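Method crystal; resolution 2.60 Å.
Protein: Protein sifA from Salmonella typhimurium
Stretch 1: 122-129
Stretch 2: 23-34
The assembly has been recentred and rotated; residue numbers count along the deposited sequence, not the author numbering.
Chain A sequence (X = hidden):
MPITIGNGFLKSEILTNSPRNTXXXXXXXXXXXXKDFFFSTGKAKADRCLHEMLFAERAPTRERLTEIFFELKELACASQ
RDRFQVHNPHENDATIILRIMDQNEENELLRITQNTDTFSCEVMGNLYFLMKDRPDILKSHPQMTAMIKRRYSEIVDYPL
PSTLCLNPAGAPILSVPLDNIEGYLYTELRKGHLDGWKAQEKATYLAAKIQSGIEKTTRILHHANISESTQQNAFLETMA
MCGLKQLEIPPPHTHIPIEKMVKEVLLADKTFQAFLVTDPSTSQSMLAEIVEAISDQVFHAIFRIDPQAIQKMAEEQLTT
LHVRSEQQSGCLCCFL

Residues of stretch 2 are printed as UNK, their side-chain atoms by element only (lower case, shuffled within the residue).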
# COMPACT_ATOMS: atom_id res chain seq x y z
N GLU A 122 0.41 -17.04 -12.27
CA GLU A 122 0.09 -18.07 -13.26
C GLU A 122 -1.11 -17.63 -14.11
O GLU A 122 -2.02 -16.95 -13.63
CB GLU A 122 -0.21 -19.40 -12.58
CG GLU A 122 1.00 -20.02 -11.91
CD GLU A 122 0.66 -21.26 -11.13
OE1 GLU A 122 0.20 -22.26 -11.73
OE2 GLU A 122 0.86 -21.23 -9.89
N VAL A 123 -1.10 -17.99 -15.38
CA VAL A 123 -2.17 -17.62 -16.29
C VAL A 123 -2.68 -18.88 -16.94
O VAL A 123 -2.00 -19.45 -17.80
CB VAL A 123 -1.68 -16.69 -17.40
CG1 VAL A 123 -2.82 -16.42 -18.37
CG2 VAL A 123 -1.17 -15.38 -16.81
N MET A 124 -3.88 -19.29 -16.54
CA MET A 124 -4.51 -20.51 -17.06
C MET A 124 -3.72 -21.72 -16.61
O MET A 124 -3.81 -22.79 -17.21
CB MET A 124 -4.58 -20.47 -18.59
CG MET A 124 -5.36 -19.29 -19.19
SD MET A 124 -6.99 -19.04 -18.44
CE MET A 124 -7.71 -20.68 -18.72
N GLY A 125 -2.94 -21.55 -15.54
CA GLY A 125 -2.14 -22.63 -15.00
C GLY A 125 -0.69 -22.52 -15.41
O GLY A 125 0.12 -23.31 -14.96
N ASN A 126 -0.36 -21.55 -16.26
CA ASN A 126 1.02 -21.37 -16.74
C ASN A 126 1.81 -20.40 -15.86
O ASN A 126 1.33 -19.31 -15.54
CB ASN A 126 0.98 -20.85 -18.17
CG ASN A 126 0.14 -21.73 -19.06
OD1 ASN A 126 0.51 -22.86 -19.35
ND2 ASN A 126 -1.01 -21.21 -19.48
N LEU A 127 3.02 -20.77 -15.48
CA LEU A 127 3.80 -19.89 -14.62
C LEU A 127 4.29 -18.77 -15.50
O LEU A 127 5.03 -19.03 -16.45
CB LEU A 127 4.97 -20.67 -14.03
CG LEU A 127 6.08 -19.88 -13.36
CD1 LEU A 127 5.53 -19.01 -12.25
CD2 LEU A 127 7.12 -20.86 -12.82
N TYR A 128 3.88 -17.54 -15.24
CA TYR A 128 4.34 -16.46 -16.10
C TYR A 128 5.54 -15.73 -15.55
O TYR A 128 6.27 -15.08 -16.30
CB TYR A 128 3.21 -15.45 -16.39
CG TYR A 128 2.70 -15.50 -17.83
CD1 TYR A 128 3.12 -14.56 -18.78
CD2 TYR A 128 1.87 -16.55 -18.25
CE1 TYR A 128 2.73 -14.69 -20.13
CE2 TYR A 128 1.49 -16.68 -19.58
CZ TYR A 128 1.92 -15.76 -20.52
OH TYR A 128 1.55 -15.94 -21.83
N PHE A 129 5.74 -15.81 -14.24
CA PHE A 129 6.90 -15.18 -13.64
C PHE A 129 7.03 -15.38 -12.15
O PHE A 129 6.05 -15.53 -11.43
CB PHE A 129 6.96 -13.67 -13.95
CG PHE A 129 5.90 -12.84 -13.30
CD1 PHE A 129 5.01 -12.10 -14.09
CD2 PHE A 129 5.80 -12.74 -11.92
CE1 PHE A 129 4.04 -11.27 -13.52
CE2 PHE A 129 4.83 -11.91 -11.33
CZ PHE A 129 3.95 -11.18 -12.14
N UNK A 23 -2.01 -9.68 -29.31
CA UNK A 23 -1.96 -10.27 -27.97
C UNK A 23 -1.24 -11.60 -27.94
O UNK A 23 -0.94 -12.17 -28.99
c UNK A 23 -5.42 -9.37 -26.44
n UNK A 23 -7.44 -8.24 -25.46
c UNK A 23 -3.38 -10.45 -27.42
c UNK A 23 -6.15 -8.05 -26.20
c UNK A 23 -4.14 -9.16 -27.24
N UNK A 24 -0.95 -12.09 -26.74
CA UNK A 24 -0.26 -13.37 -26.59
C UNK A 24 -1.25 -14.52 -26.62
O UNK A 24 -2.44 -14.34 -26.40
o UNK A 24 2.74 -13.36 -26.87
o UNK A 24 3.61 -11.54 -26.02
c UNK A 24 2.72 -12.41 -26.06
c UNK A 24 0.51 -13.41 -25.26
c UNK A 24 1.55 -12.31 -25.08
N UNK A 25 -0.74 -15.72 -26.89
CA UNK A 25 -1.59 -16.87 -26.94
C UNK A 25 -2.35 -17.00 -25.63
O UNK A 25 -3.58 -16.99 -25.63
c UNK A 25 -0.79 -18.11 -27.20
N UNK A 26 -1.64 -17.10 -24.51
CA UNK A 26 -2.36 -17.22 -23.25
C UNK A 26 -3.17 -15.96 -22.87
O UNK A 26 -4.09 -16.04 -22.07
c UNK A 26 0.48 -19.28 -22.62
c UNK A 26 -0.94 -22.59 -22.56
c UNK A 26 -1.39 -17.60 -22.13
c UNK A 26 -0.58 -21.24 -22.54
c UNK A 26 -0.82 -18.97 -22.33
n UNK A 26 0.63 -20.64 -22.74
c UNK A 26 -2.25 -22.91 -22.31
c UNK A 26 -3.21 -21.92 -22.04
c UNK A 26 -2.85 -20.56 -22.02
c UNK A 26 -1.52 -20.21 -22.27
N UNK A 27 -2.85 -14.82 -23.46
CA UNK A 27 -3.60 -13.61 -23.16
C UNK A 27 -4.98 -13.71 -23.84
O UNK A 27 -6.02 -13.51 -23.20
c UNK A 27 -2.84 -12.38 -23.64
c UNK A 27 -3.89 -8.82 -23.10
c UNK A 27 -2.98 -9.75 -23.62
c UNK A 27 -2.64 -7.00 -23.98
n UNK A 27 -4.88 -9.52 -22.45
c UNK A 27 -3.74 -7.43 -23.28
c UNK A 27 -1.86 -9.29 -24.33
c UNK A 27 -3.45 -11.06 -23.26
c UNK A 27 -1.71 -7.91 -24.50
c UNK A 27 -4.60 -10.86 -22.55
N UNK A 28 -4.99 -14.03 -25.14
CA UNK A 28 -6.25 -14.15 -25.88
C UNK A 28 -7.17 -15.21 -25.28
O UNK A 28 -8.39 -15.06 -25.30
c UNK A 28 -6.00 -14.50 -27.36
c UNK A 28 -4.58 -12.61 -30.35
c UNK A 28 -5.27 -13.74 -29.59
n UNK A 28 -4.36 -12.93 -31.80
c UNK A 28 -5.50 -13.35 -28.16
N UNK A 29 -6.59 -16.28 -24.76
CA UNK A 29 -7.38 -17.32 -24.14
C UNK A 29 -7.91 -16.81 -22.80
O UNK A 29 -9.02 -17.13 -22.40
c UNK A 29 -7.33 -19.65 -23.16
c UNK A 29 -6.55 -18.62 -23.95
c UNK A 29 -5.27 -18.32 -23.24
N UNK A 30 -7.12 -15.99 -22.11
CA UNK A 30 -7.56 -15.49 -20.81
C UNK A 30 -8.61 -14.43 -21.00
O UNK A 30 -9.60 -14.38 -20.28
c UNK A 30 -5.71 -13.56 -18.05
c UNK A 30 -6.87 -14.13 -18.78
c UNK A 30 -7.64 -15.07 -17.88
c UNK A 30 -6.39 -14.89 -20.03
N UNK A 31 -8.39 -13.58 -21.99
CA UNK A 31 -9.31 -12.49 -22.26
C UNK A 31 -10.65 -13.00 -22.74
O UNK A 31 -11.69 -12.45 -22.37
c UNK A 31 -10.84 -8.46 -23.17
n UNK A 31 -11.00 -8.89 -24.47
c UNK A 31 -9.59 -10.35 -23.51
c UNK A 31 -11.06 -7.19 -21.19
c UNK A 31 -8.72 -11.54 -23.29
c UNK A 31 -11.40 -7.37 -22.51
c UNK A 31 -9.63 -9.15 -21.19
c UNK A 31 -10.19 -8.07 -20.53
c UNK A 31 -9.96 -9.36 -22.54
c UNK A 31 -10.25 -10.01 -24.66
N UNK A 32 -10.64 -14.05 -23.55
CA UNK A 32 -11.87 -14.61 -24.06
C UNK A 32 -12.68 -15.23 -22.93
O UNK A 32 -13.86 -15.50 -23.10
c UNK A 32 -11.59 -15.68 -25.11
o UNK A 32 -13.98 -13.91 -26.98
c UNK A 32 -12.62 -15.71 -26.22
c UNK A 32 -12.81 -14.34 -26.84
o UNK A 32 -11.79 -13.70 -27.20
N UNK A 33 -12.06 -15.44 -21.78
CA UNK A 33 -12.78 -16.03 -20.67
C UNK A 33 -13.14 -15.03 -19.58
O UNK A 33 -14.06 -15.26 -18.80
c UNK A 33 -11.96 -17.18 -20.07
n UNK A 33 -10.34 -21.91 -20.82
c UNK A 33 -11.74 -18.34 -21.04
c UNK A 33 -11.05 -19.53 -20.40
c UNK A 33 -10.94 -20.68 -21.40
N UNK A 34 -12.40 -13.92 -19.54
CA UNK A 34 -12.60 -12.89 -18.52
C UNK A 34 -13.34 -11.68 -19.12
O UNK A 34 -13.98 -10.90 -18.42
c UNK A 34 -11.85 -12.98 -15.50
c UNK A 34 -11.21 -12.47 -17.91
c UNK A 34 -11.37 -11.93 -16.48
c UNK A 34 -10.55 -11.41 -18.75

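Position 23 carries four carbons in a row ending in nitrogen, extended, with nothing of stretch 1 within reach. That is a lysine, K23, poorly ordered and a spectator here.

Position 24 has three carbons, the third bearing two oxygens, and sits right before the first turn of a helix. Its touch on stretch 1 is slight: its CB lies 4.4 Å from Y128 OH. This is glutamate, E24, at the N-cap position; its backbone O accepts from the N of position 28 at 2.9 Å.

Position 25 shows a single side-chain carbon, directed sideways and clear of the hairpin: alanine, A25.

Position 26 has one carbon leading to fused five- and six-membered rings of eight carbons and one nitrogen. The ring system lies along the turn of stretch 1, and N126 ND2 approaches over one face. Y128 OH comes in near the ring plane, 3.4 Å from the CB. Only tryptophan has this ring pair, so this is W26. M124 CB packs 3.8 Å from its CE3, and N126 ND2 stands 3.0 Å from its CD2. It gives up more area to the other stretch than any other residue of the contact.

Position 27 repeats the same fused rings and atom count, yet its CB points sideways and the ring end leads away from the hairpin. It is tryptophan again, W27, and it is buried: identical chemistry, one step along the helix, serves a different surface.

Position 28 is another row of four carbons ending in nitrogen, out of reach of stretch 1: lysine, K28.

Position 29 has three carbons, one carrying the other two, and points toward the hairpin. This is valine, V29, whose CG1 lies 4.2 Å from M124 CG.

Position 30 has four carbons forked at the second, facing V123 and M124. It is leucine, L30, with chi1 in t and chi2 in p; its CD2 is 4.1 Å from V123 CG1 and its CD1 4.1 Å from M124 SD.

Position 31 shows the fused rings a third time, but far from stretch 1: tryptophan, W31.

Position 32 has three carbons, the third with two oxygens, also out of reach: glutamate, E32.

Position 33 is four carbons in a row ending in nitrogen, reaching toward the turn. It is lysine, K33, with NZ 3.6 Å from M124 CE.

Position 34 has four carbons forked at the first, one arm two carbons long, and touches nothing on stretch 1: isoleucine, I34.

The rule is helical spacing against a tight turn. Positions 26, 29, 30 and 33 present one helix face to the type I' turn from V123 to N126. M124, all m, meets each of them, while V123 packs on W26 and L30. N126 ND2 donates to V123 O at 2.6 Å, holding the amide within its own turn as it lies over the indole. G125 has backbone angles that call for glycine. No hydrogen bond crosses; apolar packing carries the contact.

Stretch 2 (23-34) KEAWWKVLWEKI
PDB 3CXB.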